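Local coordinates for protein subclass B1 metallo-beta-lactamase (Myroides odoratimimus, PDB 6T5L) that hydrolyses beta-lactam antibiotics, probably including carbapenems, as a zinc-dependent subclass B1 enzyme of the metallo-beta-lactamase superfamily, at residues C180-I185 / K215-G220; K206-Y211 / E228-T233. One frame throughout, in Å; residues are numbered along the deposited sequence.

Interaction 1: residues C180-I185 / K215-G220; sequences CLIKEI and KIVIPG. With ZN (zinc ion), chain D.
C180 and G220 meet at the zinc site of the metallo-beta-lactamase fold, where the chain leaves two neighbouring parallel strands, 175-179 and 216-219. The C180 thiolate binds one zinc ion through SG at 2.1 Å, and a water lies 2.3 Å from the same metal. D100 and H221 complete the protein ligands of this metal, and a second zinc ion, held by H96, H98 and H161, is close by. SG is anti to the carbonyl carbon of its own residue (chi1 -55°), which carries the sulfur back beside G220 CA and on to the zinc. A side-chain carbon on G220 would fall about 2.5 Å from C180 SG, so the bare CA is what lets SG sit 4.0 Å from it; C180 N lies 3.8 Å from the same G220 CA. The next residue after G220 is the zinc ligand H221, so the two chain exits each deliver a ligand to one metal.

Further from the zinc the contact is van der Waals packing, made by a backbone carbonyl and by apolar side chains. The carbonyl oxygen of I182 sits against the P219 ring, 3.1 Å from CB, a tight carbon-to-oxygen approach with no hydrogen bond joining the segments. I182 points CG2 anti to its backbone N, bringing that methyl 4.1 Å from V217 CG1; the two side chains cross at about a right angle. On P219, CG meets E184 CB at 4.1 Å, while the carboxylate of E184 leads away and takes a hydrogen bond from K223 N.

Strand 216-219 is an edge strand of its five-strand mixed sheet, beside 175-179. Helix 200-210 packs on L181 and I182 through V204, and helix 228-237 covers the apolar end, L229 lying on I182 and P219 and F230 on V217.

Interaction 2: residues K206-Y211 / E228-T233; sequences KVKLKY and ELFDYT
V207 packs over one face of the F230 ring, its CG1 standing 3.7 Å from CZ. That methyl lies 4.1 Å from the ring centroid and 26° off the ring normal, a CH-pi contact displaced toward the rim. Two further residues of 206-211 touch the same ring. K208 brings CA within 3.8 Å of CD2 in an oblique approach, and the carbonyl oxygen of Y211 lies at the ring edge, near its plane, 4.2 Å from CE2. Y211 CB also touches CE2.

Beside this apolar patch, K208 reaches across to D231. Its chain starts with CG anti to the backbone N (chi1 177°), runs on extended and bends only near the end, bringing NZ 2.5 Å from D231 OD1 on the syn lone pair. The ion pair is clear, though so short a separation is best not taken literally.

The frame behind these side chains is a pair of nearly antiparallel helices, whose short segments have axes 9.8 Å apart at an angle of 156°. Y211 is where the chain leaves helical torsions, so F230 packs against the last turn of helix 200-210 and the exit from it. On the other helix, F230 holds CG anti to its own carbonyl carbon, beside the backbone N, a torsion that directs the ring at V207. Outside the pair, F157 lies on V207, Y169 meets the Y211 ring, and F230 also touches V217 of strand 216-219.

Chemically, the contact is a buried aromatic ring packed against V207, K208 and Y211, with a salt bridge along its more exposed rim. K208 near the C-terminal end of its helix and D231 near the N-terminal end of its own are placed where the helix dipoles would probably favour both charges.

Overall arrangement
The centres of the two contacts are about 9 Å apart, on the same side of the chain's centre. Their segments alternate along the sequence, 180-185, 206-211, 215-220, then 228-233, so strand 216-219 of interaction 1 comes between the two helices of interaction 2. They also touch directly: K183 N probably hydrogen-bonds T233 OG1 at 2.9 Å, and K183 O packs on L229 CG. The helix pair thus lies behind the loop carrying one zinc ligand and the edge strand that leads to another. Interaction 2 is the outer layer and interaction 1 the inner, metal-binding one, whose loop joins the sheet to the helical cover.

Interaction 1: residues C180-I185 / K215-G220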
ATOM      1  N   CYS A 180       1.083  -0.763   6.530  1.00 38.53           N
ATOM      2  CA  CYS A 180       0.968  -1.307   7.879  1.00 43.43           C
ATOM      3  C   CYS A 180       1.973  -0.765   8.858  1.00 38.42           C
ATOM      4  O   CYS A 180       1.815  -0.987  10.062  1.00 41.35           O
ATOM      5  CB  CYS A 180       1.083  -2.816   7.807  1.00 51.33           C
ATOM      6  SG  CYS A 180      -0.114  -3.529   6.687  1.00 65.05           S
ATOM      7  N   LEU A 181       2.975  -0.036   8.400  1.00 39.27           N
ATOM      8  CA  LEU A 181       3.715   0.792   9.341  1.00 40.69           C
ATOM      9  C   LEU A 181       2.854   1.839  10.059  1.00 40.30           C
ATOM     10  O   LEU A 181       3.224   2.269  11.155  1.00 44.65           O
ATOM     11  CB  LEU A 181       4.851   1.471   8.598  1.00 37.61           C
ATOM     12  CG  LEU A 181       5.813   2.328   9.415  1.00 41.87           C
ATOM     13  CD1 LEU A 181       6.875   1.593  10.208  1.00 39.54           C
ATOM     14  CD2 LEU A 181       6.431   3.284   8.355  1.00 42.34           C
ATOM     15  N   ILE A 182       1.714   2.226   9.513  1.00 40.94           N
ATOM     16  CA  ILE A 182       0.899   3.306  10.059  1.00 43.96           C
ATOM     17  C   ILE A 182      -0.430   2.724  10.511  1.00 46.54           C
ATOM     18  O   ILE A 182      -1.116   2.057   9.726  1.00 45.63           O
ATOM     19  CB  ILE A 182       0.658   4.431   9.026  1.00 42.70           C
ATOM     20  CG1 ILE A 182       1.971   5.082   8.635  1.00 42.02           C
ATOM     21  CG2 ILE A 182      -0.277   5.515   9.581  1.00 45.89           C
ATOM     22  CD1 ILE A 182       2.882   5.509   9.867  1.00 41.24           C
ATOM     23  N   LYS A 183      -0.810   3.018  11.747  1.00 45.47           N
ATOM     24  CA  LYS A 183      -2.070   2.572  12.309  1.00 48.46           C
ATOM     25  C   LYS A 183      -3.122   3.670  12.125  1.00 49.30           C
ATOM     26  O   LYS A 183      -2.795   4.847  11.966  1.00 48.71           O
ATOM     27  CB  LYS A 183      -1.935   2.256  13.819  1.00 51.28           C
ATOM     28  CG  LYS A 183      -0.954   1.140  14.231  1.00 52.38           C
ATOM     29  CD  LYS A 183      -1.179  -0.187  13.483  1.00 46.87           C
ATOM     30  CE  LYS A 183      -0.609  -1.345  14.252  1.00 51.07           C
ATOM     31  NZ  LYS A 183      -0.539  -2.540  13.444  1.00 46.40           N
ATOM     32  N   GLU A 184      -4.383   3.260  12.163  1.00 48.54           N
ATOM     33  CA  GLU A 184      -5.536   4.125  12.268  1.00 52.38           C
ATOM     34  C   GLU A 184      -5.669   4.573  13.718  1.00 52.51           C
ATOM     35  O   GLU A 184      -5.058   3.994  14.643  1.00 49.45           O
ATOM     36  CB  GLU A 184      -6.799   3.385  11.773  1.00 52.17           C
ATOM     37  CG  GLU A 184      -7.386   2.428  12.809  1.00 54.16           C
ATOM     38  CD  GLU A 184      -8.807   1.907  12.486  1.00 58.36           C
ATOM     39  OE1 GLU A 184      -9.061   0.744  12.866  1.00 59.73           O
ATOM     40  OE2 GLU A 184      -9.659   2.640  11.908  1.00 58.71           O
ATOM     41  N   ILE A 185      -6.434   5.643  13.911  1.00 53.37           N
ATOM     42  CA  ILE A 185      -6.649   6.169  15.256  1.00 54.29           C
ATOM     43  C   ILE A 185      -7.252   5.089  16.147  1.00 59.25           C
ATOM     44  O   ILE A 185      -8.190   4.383  15.768  1.00 62.10           O
ATOM     45  CB  ILE A 185      -7.527   7.424  15.198  1.00 54.64           C
ATOM     46  CG1 ILE A 185      -6.841   8.457  14.327  1.00 54.49           C
ATOM     47  CG2 ILE A 185      -7.744   8.032  16.625  1.00 57.62           C
ATOM     48  CD1 ILE A 185      -5.539   9.053  14.965  1.00 54.96           C
ATOM     49  N   LYS A 215      -2.130  15.643   3.816  1.00 53.12           N
ATOM     50  CA  LYS A 215      -3.568  15.768   4.025  1.00 56.28           C
ATOM     51  C   LYS A 215      -4.282  14.419   3.921  1.00 54.56           C
ATOM     52  O   LYS A 215      -5.404  14.289   4.411  1.00 53.08           O
ATOM     53  CB  LYS A 215      -4.159  16.741   3.000  0.50 61.61           C
ATOM     54  CG  LYS A 215      -3.654  18.188   3.166  0.50 70.36           C
ATOM     55  N   ILE A 216      -3.678  13.429   3.286  1.00 48.00           N
ATOM     56  CA  ILE A 216      -4.318  12.134   3.114  1.00 49.83           C
ATOM     57  C   ILE A 216      -3.291  11.113   3.554  1.00 48.54           C
ATOM     58  O   ILE A 216      -2.189  11.072   3.001  1.00 47.64           O
ATOM     59  CB  ILE A 216      -4.758  11.874   1.662  1.00 51.90           C
ATOM     60  CG1 ILE A 216      -5.950  12.774   1.276  1.00 52.93           C
ATOM     61  CG2 ILE A 216      -5.164  10.418   1.485  1.00 51.73           C
ATOM     62  CD1 ILE A 216      -6.259  12.735  -0.163  1.00 52.79           C
ATOM     63  N   VAL A 217      -3.631  10.323   4.562  1.00 47.29           N
ATOM     64  CA  VAL A 217      -2.742   9.297   5.073  1.00 43.77           C
ATOM     65  C   VAL A 217      -3.551   8.015   5.174  1.00 43.96           C
ATOM     66  O   VAL A 217      -4.548   7.969   5.906  1.00 45.33           O
ATOM     67  CB  VAL A 217      -2.157   9.693   6.443  1.00 43.98           C
ATOM     68  CG1 VAL A 217      -1.319   8.538   7.013  1.00 39.67           C
ATOM     69  CG2 VAL A 217      -1.336  11.003   6.333  1.00 43.32           C
ATOM     70  N   ILE A 218      -3.145   6.990   4.439  1.00 41.87           N
ATOM     71  CA  ILE A 218      -3.933   5.757   4.389  1.00 43.07           C
ATOM     72  C   ILE A 218      -3.167   4.688   5.163  1.00 38.61           C
ATOM     73  O   ILE A 218      -2.054   4.328   4.768  1.00 39.23           O
ATOM     74  CB  ILE A 218      -4.218   5.306   2.951  1.00 46.16           C
ATOM     75  CG1 ILE A 218      -5.086   6.352   2.250  1.00 44.75           C
ATOM     76  CG2 ILE A 218      -4.869   3.928   2.986  1.00 47.26           C
ATOM     77  CD1 ILE A 218      -5.038   6.188   0.706  1.00 46.02           C
ATOM     78  N   PRO A 219      -3.690   4.212   6.274  1.00 37.35           N
ATOM     79  CA  PRO A 219      -3.037   3.132   7.004  1.00 39.47           C
ATOM     80  C   PRO A 219      -3.319   1.792   6.331  1.00 38.97           C
ATOM     81  O   PRO A 219      -4.224   1.670   5.502  1.00 40.03           O
ATOM     82  CB  PRO A 219      -3.727   3.175   8.364  1.00 41.83           C
ATOM     83  CG  PRO A 219      -5.197   3.582   7.991  1.00 43.63           C
ATOM     84  CD  PRO A 219      -5.075   4.451   6.759  1.00 43.43           C
ATOM     85  N   GLY A 220      -2.586   0.758   6.770  1.00 39.07           N
ATOM     86  CA  GLY A 220      -2.728  -0.571   6.162  1.00 34.92           C
ATOM     87  C   GLY A 220      -4.047  -1.201   6.526  1.00 40.89           C
ATOM     88  O   GLY A 220      -4.597  -2.004   5.765  1.00 44.41           O
TER
HETATM   89 ZN    ZN D 302      -1.081  -5.286   7.443  0.65 49.77          ZN
HETATM   90  O   HOH W   1      -0.866  -4.929   9.717  1.00 62.88           O

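Interaction 2: residues K206-Y211 / E228-T233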
ATOM      1  N   LYS A 206      10.335   9.822  11.408  1.00 49.39           N
ATOM      2  CA  LYS A 206      10.982  10.213  10.166  1.00 52.64           C
ATOM      3  C   LYS A 206       9.959  10.432   9.053  1.00 50.00           C
ATOM      4  O   LYS A 206      10.062  11.403   8.274  1.00 48.20           O
ATOM      5  CB  LYS A 206      12.007   9.136   9.763  1.00 53.71           C
ATOM      6  CG  LYS A 206      13.223   9.048  10.629  1.00 56.90           C
ATOM      7  CD  LYS A 206      14.074   7.793  10.243  1.00 58.78           C
ATOM      8  CE  LYS A 206      15.099   7.422  11.314  1.00 64.13           C
ATOM      9  NZ  LYS A 206      16.063   6.374  10.826  1.00 67.76           N
ATOM     10  N   VAL A 207       8.969   9.534   8.950  1.00 47.89           N
ATOM     11  CA  VAL A 207       7.880   9.742   7.994  1.00 45.14           C
ATOM     12  C   VAL A 207       7.174  11.076   8.263  1.00 45.43           C
ATOM     13  O   VAL A 207       6.811  11.816   7.344  1.00 48.64           O
ATOM     14  CB  VAL A 207       6.891   8.561   8.063  1.00 41.83           C
ATOM     15  CG1 VAL A 207       5.687   8.891   7.223  1.00 38.83           C
ATOM     16  CG2 VAL A 207       7.602   7.205   7.686  1.00 43.98           C
ATOM     17  N   LYS A 208       6.943  11.381   9.520  1.00 43.32           N
ATOM     18  CA  LYS A 208       6.275  12.615   9.874  1.00 48.26           C
ATOM     19  C   LYS A 208       7.111  13.824   9.476  1.00 51.18           C
ATOM     20  O   LYS A 208       6.586  14.828   8.951  1.00 51.19           O
ATOM     21  CB  LYS A 208       6.014  12.616  11.374  1.00 52.66           C
ATOM     22  CG  LYS A 208       5.387  13.843  11.898  1.00 60.18           C
ATOM     23  CD  LYS A 208       5.236  13.754  13.389  1.00 65.46           C
ATOM     24  CE  LYS A 208       5.248  15.155  14.027  1.00 71.39           C
ATOM     25  NZ  LYS A 208       3.971  15.355  14.730  1.00 73.36           N
ATOM     26  N   LEU A 209       8.409  13.755   9.755  1.00 53.14           N
ATOM     27  CA  LEU A 209       9.298  14.856   9.422  1.00 54.61           C
ATOM     28  C   LEU A 209       9.319  15.101   7.920  1.00 54.91           C
ATOM     29  O   LEU A 209       9.384  16.245   7.473  1.00 55.76           O
ATOM     30  CB  LEU A 209      10.688  14.532   9.946  1.00 54.63           C
ATOM     31  CG  LEU A 209      11.734  15.604   9.639  1.00 61.73           C
ATOM     32  CD1 LEU A 209      11.521  16.771  10.611  1.00 63.78           C
ATOM     33  CD2 LEU A 209      13.108  15.027   9.763  1.00 65.92           C
ATOM     34  N   LYS A 210       9.252  14.024   7.127  1.00 53.11           N
ATOM     35  CA  LYS A 210       9.336  14.141   5.678  1.00 57.65           C
ATOM     36  C   LYS A 210       8.048  14.676   5.057  1.00 57.30           C
ATOM     37  O   LYS A 210       8.104  15.309   3.999  1.00 60.17           O
ATOM     38  CB  LYS A 210       9.676  12.766   5.083  1.00 60.75           C
ATOM     39  CG  LYS A 210      10.255  12.823   3.682  1.00 66.46           C
ATOM     40  CD  LYS A 210      11.726  12.575   3.701  1.00 73.50           C
ATOM     41  CE  LYS A 210      12.308  12.515   2.283  1.00 81.81           C
ATOM     42  NZ  LYS A 210      13.612  11.776   2.212  1.00 85.59           N
ATOM     43  N   TYR A 211       6.899  14.495   5.711  1.00 54.34           N
ATOM     44  CA  TYR A 211       5.605  14.838   5.118  1.00 54.22           C
ATOM     45  C   TYR A 211       4.788  15.754   6.024  1.00 55.05           C
ATOM     46  O   TYR A 211       3.640  15.444   6.366  1.00 53.96           O
ATOM     47  CB  TYR A 211       4.844  13.547   4.808  1.00 51.36           C
ATOM     48  CG  TYR A 211       5.597  12.645   3.848  1.00 48.62           C
ATOM     49  CD1 TYR A 211       6.084  13.136   2.638  1.00 54.72           C
ATOM     50  CD2 TYR A 211       5.804  11.333   4.125  1.00 46.26           C
ATOM     51  CE1 TYR A 211       6.750  12.332   1.744  1.00 55.65           C
ATOM     52  CE2 TYR A 211       6.468  10.500   3.231  1.00 47.52           C
ATOM     53  CZ  TYR A 211       6.928  11.000   2.048  1.00 56.34           C
ATOM     54  OH  TYR A 211       7.627  10.167   1.184  1.00 62.70           O
ATOM     55  N   GLU A 228      -2.346  13.068  11.969  1.00 55.57           N
ATOM     56  CA  GLU A 228      -2.598  12.529  13.295  1.00 62.34           C
ATOM     57  C   GLU A 228      -2.481  10.999  13.336  1.00 58.27           C
ATOM     58  O   GLU A 228      -2.326  10.420  14.418  1.00 58.14           O
ATOM     59  CB  GLU A 228      -3.974  13.044  13.764  1.00 65.98           C
ATOM     60  CG  GLU A 228      -5.212  12.437  13.082  1.00 63.37           C
ATOM     61  CD  GLU A 228      -5.646  13.074  11.721  1.00 62.24           C
ATOM     62  OE1 GLU A 228      -4.935  13.965  11.149  1.00 61.94           O
ATOM     63  OE2 GLU A 228      -6.729  12.625  11.234  1.00 58.92           O
ATOM     64  N   LEU A 229      -2.530  10.331  12.197  1.00 54.10           N
ATOM     65  CA  LEU A 229      -2.264   8.898  12.217  1.00 54.15           C
ATOM     66  C   LEU A 229      -0.797   8.658  12.504  1.00 51.77           C
ATOM     67  O   LEU A 229      -0.467   7.769  13.288  1.00 47.86           O
ATOM     68  CB  LEU A 229      -2.668   8.230  10.908  1.00 51.08           C
ATOM     69  CG  LEU A 229      -4.140   7.831  10.910  1.00 49.08           C
ATOM     70  CD1 LEU A 229      -5.133   9.026  10.966  1.00 49.71           C
ATOM     71  CD2 LEU A 229      -4.398   6.984   9.662  1.00 46.30           C
ATOM     72  N   PHE A 230       0.086   9.482  11.919  1.00 49.62           N
ATOM     73  CA  PHE A 230       1.498   9.461  12.283  1.00 52.32           C
ATOM     74  C   PHE A 230       1.663   9.626  13.799  1.00 58.90           C
ATOM     75  O   PHE A 230       2.317   8.820  14.474  1.00 55.49           O
ATOM     76  CB  PHE A 230       2.242  10.601  11.593  1.00 53.70           C
ATOM     77  CG  PHE A 230       2.242  10.575  10.082  1.00 53.80           C
ATOM     78  CD1 PHE A 230       1.964   9.404   9.355  1.00 50.91           C
ATOM     79  CD2 PHE A 230       2.568  11.731   9.382  1.00 55.30           C
ATOM     80  CE1 PHE A 230       2.018   9.398   7.983  1.00 48.24           C
ATOM     81  CE2 PHE A 230       2.603  11.727   8.006  1.00 54.25           C
ATOM     82  CZ  PHE A 230       2.343  10.532   7.309  1.00 50.03           C
ATOM     83  N   ASP A 231       1.075  10.699  14.343  1.00 62.86           N
ATOM     84  CA  ASP A 231       1.255  11.013  15.753  1.00 67.24           C
ATOM     85  C   ASP A 231       0.773   9.869  16.616  1.00 59.06           C
ATOM     86  O   ASP A 231       1.444   9.465  17.573  1.00 55.42           O
ATOM     87  CB  ASP A 231       0.475  12.278  16.145  1.00 73.63           C
ATOM     88  CG  ASP A 231       1.074  13.538  15.600  1.00 74.33           C
ATOM     89  OD1 ASP A 231       2.303  13.577  15.416  1.00 77.00           O
ATOM     90  OD2 ASP A 231       0.310  14.512  15.414  1.00 72.31           O
ATOM     91  N   TYR A 232      -0.412   9.348  16.306  1.00 54.04           N
ATOM     92  CA  TYR A 232      -0.962   8.275  17.110  1.00 53.36           C
ATOM     93  C   TYR A 232      -0.067   7.021  17.039  1.00 51.74           C
ATOM     94  O   TYR A 232       0.177   6.370  18.054  1.00 49.91           O
ATOM     95  CB  TYR A 232      -2.404   8.000  16.665  1.00 49.60           C
ATOM     96  CG  TYR A 232      -2.942   6.796  17.370  1.00 47.08           C
ATOM     97  CD1 TYR A 232      -3.575   6.913  18.643  1.00 50.82           C
ATOM     98  CD2 TYR A 232      -2.745   5.533  16.825  1.00 45.35           C
ATOM     99  CE1 TYR A 232      -4.017   5.755  19.323  1.00 55.53           C
ATOM    100  CE2 TYR A 232      -3.166   4.378  17.505  1.00 49.14           C
ATOM    101  CZ  TYR A 232      -3.805   4.485  18.721  1.00 52.43           C
ATOM    102  OH  TYR A 232      -4.217   3.311  19.292  1.00 50.21           O
ATOM    103  N   THR A 233       0.497   6.716  15.866  1.00 47.49           N
ATOM    104  CA  THR A 233       1.361   5.536  15.731  1.00 48.91           C
ATOM    105  C   THR A 233       2.691   5.736  16.455  1.00 49.83           C
ATOM    106  O   THR A 233       3.199   4.812  17.098  1.00 50.33           O
ATOM    107  CB  THR A 233       1.566   5.215  14.233  1.00 48.89           C
ATOM    108  OG1 THR A 233       0.291   4.967  13.592  1.00 42.23           O
ATOM    109  CG2 THR A 233       2.441   3.997  14.009  1.00 48.61           C
TER